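Local coordinates for protein prolyl endopeptidase (Myxococcus xanthus, PDB 2BKL) that probably hydrolyses oligopeptides on the carboxyl side of proline, and less readily of alanine, as a serine peptidase of the prolyl oligopeptidase family, at residues Y378-S383 and R388-T393; V406-N411 and A462-S467. All blocks are in the same frame, centred on the assembly; numbering follows the deposited sequence.

Interaction 1. Residues Y378-S383 and R388-T393; sequences YYVFTS and RQIYKT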
loop_
_atom_site.group_PDB
_atom_site.type_symbol
_atom_site.label_atom_id
_atom_site.label_comp_id
_atom_site.label_asym_id
_atom_site.label_seq_id
_atom_site.Cartn_x
_atom_site.Cartn_y
_atom_site.Cartn_z
ATOM N N TYR A 378 10.941 19.324 -1.831
ATOM C CA TYR A 378 9.834 19.175 -2.743
ATOM C C TYR A 378 8.659 18.549 -2.047
ATOM O O TYR A 378 8.822 17.781 -1.091
ATOM C CB TYR A 378 10.256 18.285 -3.929
ATOM C CG TYR A 378 11.374 18.826 -4.775
ATOM C CD1 TYR A 378 12.682 18.707 -4.358
ATOM C CD2 TYR A 378 11.123 19.432 -5.991
ATOM C CE1 TYR A 378 13.719 19.210 -5.131
ATOM C CE2 TYR A 378 12.151 19.918 -6.767
ATOM C CZ TYR A 378 13.426 19.805 -6.324
ATOM O OH TYR A 378 14.464 20.294 -7.091
ATOM N N TYR A 379 7.454 18.866 -2.505
ATOM C CA TYR A 379 6.305 18.104 -2.083
ATOM C C TYR A 379 5.363 17.885 -3.245
ATOM O O TYR A 379 5.367 18.632 -4.233
ATOM C CB TYR A 379 5.575 18.750 -0.895
ATOM C CG TYR A 379 4.719 19.956 -1.202
ATOM C CD1 TYR A 379 5.239 21.232 -1.154
ATOM C CD2 TYR A 379 3.361 19.816 -1.495
ATOM C CE1 TYR A 379 4.418 22.368 -1.413
ATOM C CE2 TYR A 379 2.567 20.911 -1.748
ATOM C CZ TYR A 379 3.121 22.185 -1.730
ATOM O OH TYR A 379 2.277 23.256 -1.962
ATOM N N VAL A 380 4.581 16.826 -3.119
ATOM C CA VAL A 380 3.591 16.447 -4.118
ATOM C C VAL A 380 2.216 16.805 -3.628
ATOM O O VAL A 380 1.896 16.568 -2.465
ATOM C CB VAL A 380 3.684 14.921 -4.341
ATOM C CG1 VAL A 380 2.686 14.441 -5.385
ATOM C CG2 VAL A 380 5.094 14.483 -4.736
ATOM N N PHE A 381 1.406 17.386 -4.506
ATOM C CA PHE A 381 0.011 17.681 -4.225
ATOM C C PHE A 381 -0.912 17.061 -5.264
ATOM O O PHE A 381 -0.654 17.135 -6.462
ATOM C CB PHE A 381 -0.204 19.183 -4.175
ATOM C CG PHE A 381 -1.627 19.562 -3.932
ATOM C CD1 PHE A 381 -2.117 19.615 -2.636
ATOM C CD2 PHE A 381 -2.461 19.853 -4.990
ATOM C CE1 PHE A 381 -3.415 19.936 -2.396
ATOM C CE2 PHE A 381 -3.762 20.162 -4.770
ATOM C CZ PHE A 381 -4.252 20.219 -3.478
ATOM N N THR A 382 -1.973 16.413 -4.813
ATOM C CA THR A 382 -3.006 15.880 -5.707
ATOM C C THR A 382 -4.352 16.184 -5.085
ATOM O O THR A 382 -4.467 16.494 -3.923
ATOM C CB THR A 382 -2.938 14.344 -5.932
ATOM O OG1 THR A 382 -3.031 13.660 -4.650
ATOM C CG2 THR A 382 -1.611 13.915 -6.477
ATOM N N SER A 383 -5.400 16.013 -5.868
ATOM C CA SER A 383 -6.757 15.933 -5.313
ATOM C C SER A 383 -7.523 14.953 -6.161
ATOM O O SER A 383 -7.019 14.448 -7.152
ATOM C CB SER A 383 -7.471 17.306 -5.294
ATOM O OG SER A 383 -8.048 17.643 -6.548
ATOM N N ARG A 388 -1.233 15.060 -10.270
ATOM C CA ARG A 388 -0.065 15.359 -9.447
ATOM C C ARG A 388 0.643 16.617 -9.872
ATOM O O ARG A 388 0.957 16.816 -11.031
ATOM C CB ARG A 388 0.966 14.212 -9.492
ATOM C CG ARG A 388 0.671 13.050 -8.590
ATOM C CD ARG A 388 1.457 11.789 -8.942
ATOM N NE ARG A 388 2.898 12.004 -9.080
ATOM C CZ ARG A 388 3.804 11.757 -8.125
ATOM N NH1 ARG A 388 3.440 11.262 -6.944
ATOM N NH2 ARG A 388 5.098 11.990 -8.357
ATOM N N GLN A 389 0.903 17.455 -8.884
ATOM C CA GLN A 389 1.725 18.632 -9.021
ATOM C C GLN A 389 2.859 18.502 -8.034
ATOM O O GLN A 389 2.639 18.099 -6.906
ATOM C CB GLN A 389 0.922 19.850 -8.653
ATOM C CG GLN A 389 -0.255 20.104 -9.613
ATOM C CD GLN A 389 -1.157 21.240 -9.197
ATOM O OE1 GLN A 389 -1.056 21.773 -8.091
ATOM N NE2 GLN A 389 -2.091 21.581 -10.074
ATOM N N ILE A 390 4.060 18.865 -8.426
ATOM C CA ILE A 390 5.188 18.921 -7.531
ATOM C C ILE A 390 5.638 20.346 -7.369
ATOM O O ILE A 390 5.810 21.053 -8.342
ATOM C CB ILE A 390 6.349 18.077 -8.053
ATOM C CG1 ILE A 390 5.918 16.625 -8.245
ATOM C CG2 ILE A 390 7.550 18.205 -7.112
ATOM C CD1 ILE A 390 6.988 15.807 -8.917
ATOM N N TYR A 391 5.816 20.758 -6.122
ATOM C CA TYR A 391 6.310 22.078 -5.777
ATOM C C TYR A 391 7.718 21.990 -5.230
ATOM O O TYR A 391 8.050 21.085 -4.457
ATOM C CB TYR A 391 5.372 22.750 -4.754
ATOM C CG TYR A 391 4.068 23.126 -5.398
ATOM C CD1 TYR A 391 3.053 22.197 -5.517
ATOM C CD2 TYR A 391 3.863 24.383 -5.900
ATOM C CE1 TYR A 391 1.891 22.496 -6.143
ATOM C CE2 TYR A 391 2.658 24.721 -6.528
ATOM C CZ TYR A 391 1.689 23.751 -6.640
ATOM O OH TYR A 391 0.478 24.037 -7.237
ATOM N N LYS A 392 8.544 22.945 -5.634
ATOM C CA LYS A 392 9.882 23.095 -5.104
ATOM C C LYS A 392 9.828 24.278 -4.148
ATOM O O LYS A 392 9.384 25.372 -4.509
ATOM C CB LYS A 392 10.887 23.337 -6.226
ATOM C CG LYS A 392 12.322 23.556 -5.748
ATOM C CD LYS A 392 13.279 23.745 -6.926
ATOM C CE LYS A 392 14.550 24.433 -6.523
ATOM N NZ LYS A 392 15.313 24.898 -7.709
ATOM N N THR A 393 10.272 24.056 -2.918
ATOM C CA THR A 393 10.186 25.070 -1.888
ATOM C C THR A 393 11.542 25.292 -1.245
ATOM O O THR A 393 12.390 24.410 -1.251
ATOM C CB THR A 393 9.159 24.684 -0.796
ATOM O OG1 THR A 393 9.709 23.671 0.073
ATOM C CG2 THR A 393 7.917 24.032 -1.353
#
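The Tyr379 and Tyr391 rings lie near parallel, 17° apart, but are so offset that little of one covers the other. Their centroids lie 5.2 Å apart, and the Tyr379 OH rests over one face of the Tyr391 ring, toward its rim. Tyr379 CG sits between the backbone N and the carbonyl carbon (chi1 76°), which swings its ring across to the other strand; Tyr379 CE1 comes 3.5 Å from Tyr391 CB. Thr393 CG2 meets the edge of the Tyr379 ring. On the sheet face of Tyr378, Val380 and Ile390, Tyr378 CD2 touches Ile390 CG2 at 3.9 Å. The Tyr378 ring runs alongside the extended Lys392 chain, with Tyr378 OH 3.7 Å from Lys392 CD. This ring also meets Trp403 edge-to-face; with an alanine here, the Lys392 methylenes and Ile390 CG2 would probably lose their aromatic neighbour and a gap would open beside Trp403. Two antiparallel hydrogen-bonded pairs join the backbones: Tyr379 with Tyr391, and Phe381 with Gln389. The Phe381 N to Gln389 O bond is 2.8 Å and nearly straight, at 173°. Farther out, Val380 CG1 lies over one face of the Arg388 guanidinium, 3.6 Å from Arg388 NH1. Tyr391 OH donates to Gln389 OE1 from above the amide carbonyl plane, 2.9 Å away. This bond is likely to hold the Tyr391 hydroxyl against Gln389, while the Tyr379 ring limits turning.

Interaction 2. Residues V406-N411 and A462-S467; sequences VDVPMN and ANFRSS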
loop_
_atom_site.group_PDB
_atom_site.type_symbol
_atom_site.label_atom_id
_atom_site.label_comp_id
_atom_site.label_asym_id
_atom_site.label_seq_id
_atom_site.Cartn_x
_atom_site.Cartn_y
_atom_site.Cartn_z
ATOM N N VAL A 406 1.337 17.074 -14.042
ATOM C CA VAL A 406 0.869 16.100 -15.043
ATOM C C VAL A 406 -0.311 16.669 -15.815
ATOM O O VAL A 406 -1.326 17.050 -15.229
ATOM C CB VAL A 406 0.457 14.763 -14.392
ATOM C CG1 VAL A 406 0.073 13.789 -15.463
ATOM C CG2 VAL A 406 1.598 14.186 -13.561
ATOM N N ASP A 407 -0.162 16.759 -17.132
ATOM C CA ASP A 407 -1.235 17.209 -17.995
ATOM C C ASP A 407 -2.109 15.989 -18.326
ATOM O O ASP A 407 -1.606 14.942 -18.761
ATOM C CB ASP A 407 -0.656 17.838 -19.264
ATOM C CG ASP A 407 -0.125 19.247 -19.021
ATOM O OD1 ASP A 407 1.007 19.390 -18.513
ATOM O OD2 ASP A 407 -0.785 20.277 -19.292
ATOM N N VAL A 408 -3.401 16.117 -18.077
ATOM C CA VAL A 408 -4.357 15.045 -18.311
ATOM C C VAL A 408 -5.529 15.647 -19.105
ATOM O O VAL A 408 -5.973 16.743 -18.792
ATOM C CB VAL A 408 -4.859 14.481 -16.949
ATOM C CG1 VAL A 408 -5.912 13.418 -17.145
ATOM C CG2 VAL A 408 -3.715 13.891 -16.143
ATOM N N PRO A 409 -6.012 14.966 -20.146
ATOM C CA PRO A 409 -7.096 15.516 -20.979
ATOM C C PRO A 409 -8.447 15.393 -20.279
ATOM O O PRO A 409 -9.231 14.498 -20.594
ATOM C CB PRO A 409 -7.025 14.671 -22.248
ATOM C CG PRO A 409 -6.471 13.373 -21.787
ATOM C CD PRO A 409 -5.514 13.693 -20.676
ATOM N N MET A 410 -8.712 16.312 -19.363
ATOM C CA MET A 410 -9.947 16.338 -18.578
ATOM C C MET A 410 -10.204 17.771 -18.167
ATOM O O MET A 410 -9.305 18.602 -18.248
ATOM C CB MET A 410 -9.771 15.507 -17.308
ATOM C CG MET A 410 -8.503 15.921 -16.549
ATOM S SD MET A 410 -8.445 15.695 -14.802
ATOM C CE MET A 410 -10.128 16.013 -14.374
ATOM N N ASN A 411 -11.423 18.065 -17.728
ATOM C CA ASN A 411 -11.778 19.398 -17.239
ATOM C C ASN A 411 -12.203 19.310 -15.787
ATOM O O ASN A 411 -13.330 18.906 -15.502
ATOM C CB ASN A 411 -12.903 20.003 -18.081
ATOM C CG ASN A 411 -13.314 21.402 -17.600
ATOM O OD1 ASN A 411 -12.779 21.941 -16.618
ATOM N ND2 ASN A 411 -14.277 21.998 -18.303
ATOM N N ALA A 462 -6.936 11.860 -0.709
ATOM C CA ALA A 462 -7.359 12.431 -2.006
ATOM C C ALA A 462 -6.302 12.324 -3.110
ATOM O O ALA A 462 -5.781 13.345 -3.650
ATOM C CB ALA A 462 -7.763 13.922 -1.793
ATOM N N ASN A 463 -5.956 11.097 -3.442
ATOM C CA ASN A 463 -5.084 10.771 -4.556
ATOM C C ASN A 463 -5.861 11.038 -5.846
ATOM O O ASN A 463 -7.075 10.861 -5.914
ATOM C CB ASN A 463 -4.692 9.278 -4.523
ATOM C CG ASN A 463 -3.707 8.924 -3.396
ATOM O OD1 ASN A 463 -2.741 9.655 -3.131
ATOM N ND2 ASN A 463 -3.954 7.788 -2.734
ATOM N N PHE A 464 -5.171 11.481 -6.881
ATOM C CA PHE A 464 -5.794 11.554 -8.205
ATOM C C PHE A 464 -5.751 10.199 -8.882
ATOM O O PHE A 464 -4.684 9.599 -9.077
ATOM C CB PHE A 464 -5.118 12.600 -9.092
ATOM C CG PHE A 464 -5.738 12.692 -10.462
ATOM C CD1 PHE A 464 -6.981 13.254 -10.621
ATOM C CD2 PHE A 464 -5.080 12.169 -11.586
ATOM C CE1 PHE A 464 -7.573 13.332 -11.890
ATOM C CE2 PHE A 464 -5.667 12.238 -12.849
ATOM C CZ PHE A 464 -6.898 12.815 -12.997
ATOM N N ARG A 465 -6.929 9.732 -9.297
ATOM C CA ARG A 465 -7.035 8.521 -10.068
ATOM C C ARG A 465 -7.800 8.864 -11.340
ATOM O O ARG A 465 -8.996 9.140 -11.291
ATOM C CB ARG A 465 -7.818 7.464 -9.288
ATOM C CG ARG A 465 -7.065 6.751 -8.172
ATOM C CD ARG A 465 -7.921 5.608 -7.563
ATOM N NE ARG A 465 -7.253 4.849 -6.497
ATOM C CZ ARG A 465 -7.109 3.513 -6.453
ATOM N NH1 ARG A 465 -7.575 2.712 -7.416
ATOM N NH2 ARG A 465 -6.484 2.963 -5.416
ATOM N N SER A 466 -7.134 8.836 -12.479
ATOM C CA SER A 466 -7.838 9.088 -13.728
ATOM C C SER A 466 -8.823 7.964 -14.069
ATOM O O SER A 466 -9.753 8.174 -14.841
ATOM C CB SER A 466 -6.848 9.281 -14.870
ATOM O OG SER A 466 -6.125 8.106 -15.116
ATOM N N SER A 467 -8.643 6.801 -13.446
ATOM C CA SER A 467 -9.493 5.652 -13.714
ATOM C C SER A 467 -10.967 5.861 -13.416
ATOM O O SER A 467 -11.789 5.156 -13.967
ATOM C CB SER A 467 -8.995 4.409 -12.972
ATOM O OG SER A 467 -9.080 4.573 -11.558
#
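A Met-aromatic contact joins Met410 to Phe464, where the segment leaving the propeller meets a loop of the peptidase domain. Met410 SD stands 4.8 Å from the centroid of the Phe464 ring. The approach is oblique, 63° off the ring normal. The nearest ring atom is Phe464 CZ, 3.7 Å from Met410 SD. Phe464 CG is anti to the backbone N (chi1 180°), and this carries the ring out toward the 406-411 segment. Val408 touches the same ring on its CE2 side: Val408 CG2 is 4.2 Å from Phe464 CE2. Both side chains run in the opposite direction to that of Phe464 and pass beside its outer end. No hydrogen bond crosses between the segments, so dispersion and sulfur-aromatic attraction carry the contact. Pro409 centres an inverse gamma turn, with a weak bond from Met410 N to Val408 O of 2.8 Å. The turn brings the two flanking side chains to one ring. Pro387 of strand 386-394 also touches both Val408 and Phe464. Leu66 of helix 56-67 packs on Val408, and Arg62 NH2 hydrogen-bonds to Pro409 O. Small and partly exposed, this contact lies at the domain boundary of the prolyl oligopeptidase fold, where the chain passes from the beta-propeller to the alpha/beta-hydrolase domain.

Overall arrangement
From the N terminus, the chain runs through two short strands and helices 33-51 and 56-67 before it builds the propeller blades, which start at strand 71-78. Interaction 1 closes the short hairpin of strands 376-383 and 386-394 in the last four-stranded blade, and strand 400-405 completes it. The chain then leaves through 406-411 and enters the eight-stranded sheet of the peptidase domain. Interaction 2 closes this longer loop when 462-467 comes back to 406-411. The two contacts follow in series and neither nests nor crosses. Interaction 1 holds the blade together, and interaction 2 joins the linker to the hydrolase domain. Thr382 OG1 probably hydrogen-bonds to Ala462 O, linking the two, and Arg388 O to Val406 N.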